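Long-range contact in putative glycoside hydrolase (Bacteroides thetaiotaomicron VPI-5482, PDB 3HBZ), which is of unknown function but binds calcium and is a putative glycoside hydrolase that may take part in carbohydrate metabolism: residues M173-G185 and A309-G323. Residues are numbered along the deposited sequence; the frame is centred on the assembly and turned at random.
Sequences MGMPIAAGNLFIG and AIVFTSSLEGDHFNG
The ring of F321 lies against the backbone of G174-M175, with M175 CA 3.9 Å from its centroid and 17° off the ring normal, a CH-pi contact over one face. Selenomethionine M175 continues over the same face, its CG 3.5 Å from F321 CZ, while I177 O sits in the ring plane at the edge, 3.4 Å from F321 CD1. P176 crosses the phenylalanine side chain at about a right angle, its CD against F321 CB. I177 sends CG1 between the backbone N and carbonyl carbon (chi1 64°), which carries CD1 to 3.7 Å from G323 N. One water joins A179 N to G318 O. At G180, S314 takes over: its OG accepts from G180 N (3.0 Å), S314 N returns a bond to G180 O, and T163 of strand 158-165 also holds the hydroxyl. L182 and F312 form a hydrogen-bonded pair, F312 N meeting L182 O almost straight (172°), with both side chains on the face that reaches L159. I184 CD1 ends on I310 CD1 (3.7 Å). Strands 181-183 and 309-313 run as antiparallel neighbours in the beta-sheet framework of the putative carbohydrate metabolism domain, and the loop after 309-313 is anchored through F321 against 174-177.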
loop_
_atom_site.group_PDB
_atom_site.type_symbol
_atom_site.label_atom_id
_atom_site.label_comp_id
_atom_site.label_asym_id
_atom_site.label_seq_id
_atom_site.Cartn_x
_atom_site.Cartn_y
_atom_site.Cartn_z
HETATM N N MSE A 173 14.570 5.890 -17.488
HETATM C CA MSE A 173 13.870 6.813 -16.590
HETATM C C MSE A 173 14.714 7.109 -15.342
HETATM O O MSE A 173 14.251 7.794 -14.416
HETATM C CB MSE A 173 12.500 6.245 -16.148
HETATM C CG MSE A 173 11.502 6.010 -17.278
HETATM SE SE MSE A 173 11.126 7.605 -18.283
HETATM C CE MSE A 173 10.207 8.560 -16.886
ATOM N N GLY A 174 15.925 6.569 -15.267
ATOM C CA GLY A 174 16.753 6.780 -14.077
ATOM C C GLY A 174 16.292 5.923 -12.922
ATOM O O GLY A 174 16.600 6.240 -11.787
HETATM N N MSE A 175 15.514 4.863 -13.214
HETATM C CA MSE A 175 14.969 3.951 -12.210
HETATM C C MSE A 175 15.361 2.484 -12.514
HETATM O O MSE A 175 14.516 1.686 -12.859
HETATM C CB MSE A 175 13.452 4.137 -12.209
HETATM C CG MSE A 175 13.011 5.552 -11.821
HETATM SE SE MSE A 175 11.081 5.802 -11.979
HETATM C CE MSE A 175 10.505 4.398 -10.731
ATOM N N PRO A 176 16.655 2.137 -12.381
ATOM C CA PRO A 176 17.163 0.850 -12.923
ATOM C C PRO A 176 16.798 -0.415 -12.149
ATOM O O PRO A 176 16.890 -1.510 -12.706
ATOM C CB PRO A 176 18.678 1.047 -12.964
ATOM C CG PRO A 176 18.953 2.128 -11.865
ATOM C CD PRO A 176 17.714 2.971 -11.782
ATOM N N ILE A 177 16.312 -0.286 -10.931
ATOM C CA ILE A 177 15.888 -1.441 -10.141
ATOM C C ILE A 177 14.603 -1.094 -9.411
ATOM O O ILE A 177 14.238 0.086 -9.320
ATOM C CB ILE A 177 16.957 -1.883 -9.111
ATOM C CG1 ILE A 177 17.176 -0.790 -8.074
ATOM C CG2 ILE A 177 18.328 -2.335 -9.813
ATOM C CD1 ILE A 177 18.069 -1.227 -6.857
ATOM N N ALA A 178 13.896 -2.126 -8.947
ATOM C CA ALA A 178 12.665 -1.982 -8.203
ATOM C C ALA A 178 12.706 -2.886 -6.974
ATOM O O ALA A 178 12.702 -4.121 -7.095
ATOM C CB ALA A 178 11.435 -2.398 -9.122
ATOM N N ALA A 179 12.738 -2.297 -5.794
ATOM C CA ALA A 179 12.703 -3.067 -4.584
ATOM C C ALA A 179 11.356 -3.705 -4.424
ATOM O O ALA A 179 10.364 -3.119 -4.789
ATOM C CB ALA A 179 12.992 -2.175 -3.310
ATOM N N GLY A 180 11.307 -4.895 -3.849
ATOM C CA GLY A 180 10.017 -5.453 -3.454
ATOM C C GLY A 180 9.596 -4.756 -2.173
ATOM O O GLY A 180 10.358 -4.712 -1.182
ATOM N N ASN A 181 8.387 -4.248 -2.162
ATOM C CA ASN A 181 7.812 -3.673 -0.963
ATOM C C ASN A 181 6.353 -4.067 -0.695
ATOM O O ASN A 181 5.630 -4.617 -1.544
ATOM C CB ASN A 181 7.962 -2.139 -0.982
ATOM C CG ASN A 181 7.275 -1.511 -2.164
ATOM O OD1 ASN A 181 6.707 -2.197 -3.026
ATOM N ND2 ASN A 181 7.307 -0.208 -2.206
ATOM N N LEU A 182 5.932 -3.786 0.529
ATOM C CA LEU A 182 4.550 -3.941 0.899
ATOM C C LEU A 182 4.337 -2.971 2.022
ATOM O O LEU A 182 5.182 -2.884 2.937
ATOM C CB LEU A 182 4.217 -5.357 1.378
ATOM C CG LEU A 182 2.734 -5.711 1.449
ATOM C CD1 LEU A 182 2.269 -6.058 -0.002
ATOM C CD2 LEU A 182 2.449 -6.895 2.471
ATOM N N PHE A 183 3.205 -2.275 1.988
ATOM C CA PHE A 183 2.911 -1.338 3.042
ATOM C C PHE A 183 1.432 -1.054 3.256
ATOM O O PHE A 183 0.608 -1.258 2.387
ATOM C CB PHE A 183 3.665 -0.012 2.779
ATOM C CG PHE A 183 3.377 0.608 1.410
ATOM C CD1 PHE A 183 4.060 0.205 0.271
ATOM C CD2 PHE A 183 2.428 1.574 1.272
ATOM C CE1 PHE A 183 3.815 0.757 -0.946
ATOM C CE2 PHE A 183 2.164 2.131 0.052
ATOM C CZ PHE A 183 2.865 1.733 -1.070
ATOM N N ILE A 184 1.130 -0.542 4.434
ATOM C CA ILE A 184 -0.182 -0.026 4.740
ATOM C C ILE A 184 -0.308 1.381 4.157
ATOM O O ILE A 184 0.482 2.268 4.443
ATOM C CB ILE A 184 -0.467 -0.020 6.225
ATOM C CG1 ILE A 184 -0.574 -1.466 6.746
ATOM C CG2 ILE A 184 -1.826 0.817 6.556
ATOM C CD1 ILE A 184 -0.706 -1.519 8.273
ATOM N N GLY A 185 -1.340 1.593 3.362
ATOM C CA GLY A 185 -1.447 2.862 2.609
ATOM C C GLY A 185 -1.963 2.612 1.194
ATOM O O GLY A 185 -2.749 1.682 0.950
ATOM N N ALA A 309 1.517 3.340 9.630
ATOM C CA ALA A 309 1.997 2.555 8.493
ATOM C C ALA A 309 2.987 1.499 8.951
ATOM O O ALA A 309 3.791 1.737 9.871
ATOM C CB ALA A 309 2.687 3.469 7.438
ATOM N N ILE A 310 2.958 0.359 8.268
ATOM C CA ILE A 310 3.941 -0.710 8.389
ATOM C C ILE A 310 4.516 -0.863 6.993
ATOM O O ILE A 310 3.762 -0.868 5.993
ATOM C CB ILE A 310 3.308 -2.038 8.836
ATOM C CG1 ILE A 310 2.771 -1.948 10.269
ATOM C CG2 ILE A 310 4.315 -3.248 8.703
ATOM C CD1 ILE A 310 1.766 -3.053 10.605
ATOM N N VAL A 311 5.834 -0.969 6.922
ATOM C CA VAL A 311 6.541 -1.071 5.651
ATOM C C VAL A 311 7.627 -2.149 5.700
ATOM O O VAL A 311 8.425 -2.211 6.685
ATOM C CB VAL A 311 7.244 0.259 5.310
ATOM C CG1 VAL A 311 7.889 0.133 3.917
ATOM C CG2 VAL A 311 6.267 1.448 5.398
ATOM N N PHE A 312 7.627 -2.988 4.660
ATOM C CA PHE A 312 8.644 -3.993 4.381
ATOM C C PHE A 312 9.270 -3.706 3.028
ATOM O O PHE A 312 8.557 -3.373 2.077
ATOM C CB PHE A 312 8.052 -5.381 4.306
ATOM C CG PHE A 312 7.176 -5.741 5.475
ATOM C CD1 PHE A 312 7.750 -6.175 6.649
ATOM C CD2 PHE A 312 5.810 -5.688 5.367
ATOM C CE1 PHE A 312 6.974 -6.508 7.736
ATOM C CE2 PHE A 312 4.992 -6.038 6.456
ATOM C CZ PHE A 312 5.578 -6.442 7.624
ATOM N N THR A 313 10.584 -3.836 2.940
ATOM C CA THR A 313 11.279 -3.738 1.643
ATOM C C THR A 313 12.536 -4.628 1.590
ATOM O O THR A 313 13.288 -4.744 2.568
ATOM C CB THR A 313 11.617 -2.297 1.266
ATOM O OG1 THR A 313 12.296 -2.320 -0.006
ATOM C CG2 THR A 313 12.565 -1.640 2.309
ATOM N N SER A 314 12.776 -5.224 0.431
ATOM C CA SER A 314 13.900 -6.112 0.205
ATOM C C SER A 314 15.230 -5.348 0.054
ATOM O O SER A 314 16.282 -5.953 0.086
ATOM C CB SER A 314 13.631 -6.995 -1.015
ATOM O OG SER A 314 13.438 -6.232 -2.207
ATOM N N SER A 315 15.173 -4.034 -0.145
ATOM C CA SER A 315 16.380 -3.208 -0.347
ATOM C C SER A 315 16.201 -1.859 0.373
ATOM O O SER A 315 15.404 -1.022 -0.019
ATOM C CB SER A 315 16.637 -2.965 -1.827
ATOM O OG SER A 315 17.125 -4.125 -2.477
ATOM N N LEU A 316 16.955 -1.685 1.443
ATOM C CA LEU A 316 16.824 -0.573 2.337
ATOM C C LEU A 316 16.848 0.759 1.594
ATOM O O LEU A 316 16.086 1.639 1.936
ATOM C CB LEU A 316 17.924 -0.596 3.395
ATOM C CG LEU A 316 17.660 0.481 4.497
ATOM C CD1 LEU A 316 17.853 -0.000 5.925
ATOM C CD2 LEU A 316 18.483 1.703 4.233
ATOM N N GLU A 317 17.735 0.908 0.617
ATOM C CA GLU A 317 17.807 2.134 -0.166
ATOM C C GLU A 317 17.303 1.926 -1.589
ATOM O O GLU A 317 17.693 2.654 -2.560
ATOM C CB GLU A 317 19.248 2.572 -0.280
ATOM C CG GLU A 317 19.902 2.939 0.986
ATOM C CD GLU A 317 21.336 3.353 0.683
ATOM O OE1 GLU A 317 21.495 4.384 -0.001
ATOM O OE2 GLU A 317 22.272 2.597 1.047
ATOM N N GLY A 318 16.480 0.919 -1.754
ATOM C CA GLY A 318 15.950 0.647 -3.093
ATOM C C GLY A 318 15.089 1.731 -3.666
ATOM O O GLY A 318 15.005 1.878 -4.884
ATOM N N ASP A 319 14.464 2.503 -2.787
ATOM C CA ASP A 319 13.641 3.614 -3.191
ATOM C C ASP A 319 14.443 4.752 -3.847
ATOM O O ASP A 319 13.873 5.582 -4.564
ATOM C CB ASP A 319 12.765 4.099 -2.002
ATOM C CG ASP A 319 13.571 4.662 -0.827
ATOM O OD1 ASP A 319 14.817 4.692 -0.882
ATOM O OD2 ASP A 319 12.918 5.077 0.172
ATOM N N HIS A 320 15.757 4.774 -3.599
ATOM C CA HIS A 320 16.699 5.620 -4.318
ATOM C C HIS A 320 17.569 4.809 -5.317
ATOM O O HIS A 320 18.647 5.242 -5.665
ATOM C CB HIS A 320 17.614 6.348 -3.311
ATOM C CG HIS A 320 16.905 7.393 -2.512
ATOM N ND1 HIS A 320 16.033 7.084 -1.480
ATOM C CD2 HIS A 320 16.859 8.742 -2.652
ATOM C CE1 HIS A 320 15.538 8.207 -0.972
ATOM N NE2 HIS A 320 16.007 9.222 -1.676
ATOM N N PHE A 321 17.119 3.619 -5.713
ATOM C CA PHE A 321 17.823 2.777 -6.699
ATOM C C PHE A 321 19.212 2.303 -6.286
ATOM O O PHE A 321 20.082 2.082 -7.105
ATOM C CB PHE A 321 17.742 3.450 -8.098
ATOM C CG PHE A 321 16.376 4.040 -8.327
ATOM C CD1 PHE A 321 15.288 3.206 -8.481
ATOM C CD2 PHE A 321 16.149 5.402 -8.156
ATOM C CE1 PHE A 321 13.995 3.735 -8.548
ATOM C CE2 PHE A 321 14.867 5.914 -8.172
ATOM C CZ PHE A 321 13.802 5.102 -8.408
ATOM N N ASN A 322 19.387 2.109 -4.993
ATOM C CA ASN A 322 20.581 1.502 -4.466
ATOM C C ASN A 322 20.237 0.176 -3.848
ATOM O O ASN A 322 19.476 0.111 -2.869
ATOM C CB ASN A 322 21.207 2.435 -3.443
ATOM C CG ASN A 322 21.535 3.766 -4.041
ATOM O OD1 ASN A 322 21.738 3.880 -5.242
ATOM N ND2 ASN A 322 21.578 4.786 -3.214
ATOM N N GLY A 323 20.820 -0.890 -4.374
ATOM C CA GLY A 323 20.378 -2.238 -3.965
ATOM C C GLY A 323 20.932 -3.308 -4.858
ATOM O O GLY A 323 21.614 -3.006 -5.815
HETATM O O HOH W 1 12.547 0.719 -5.786
#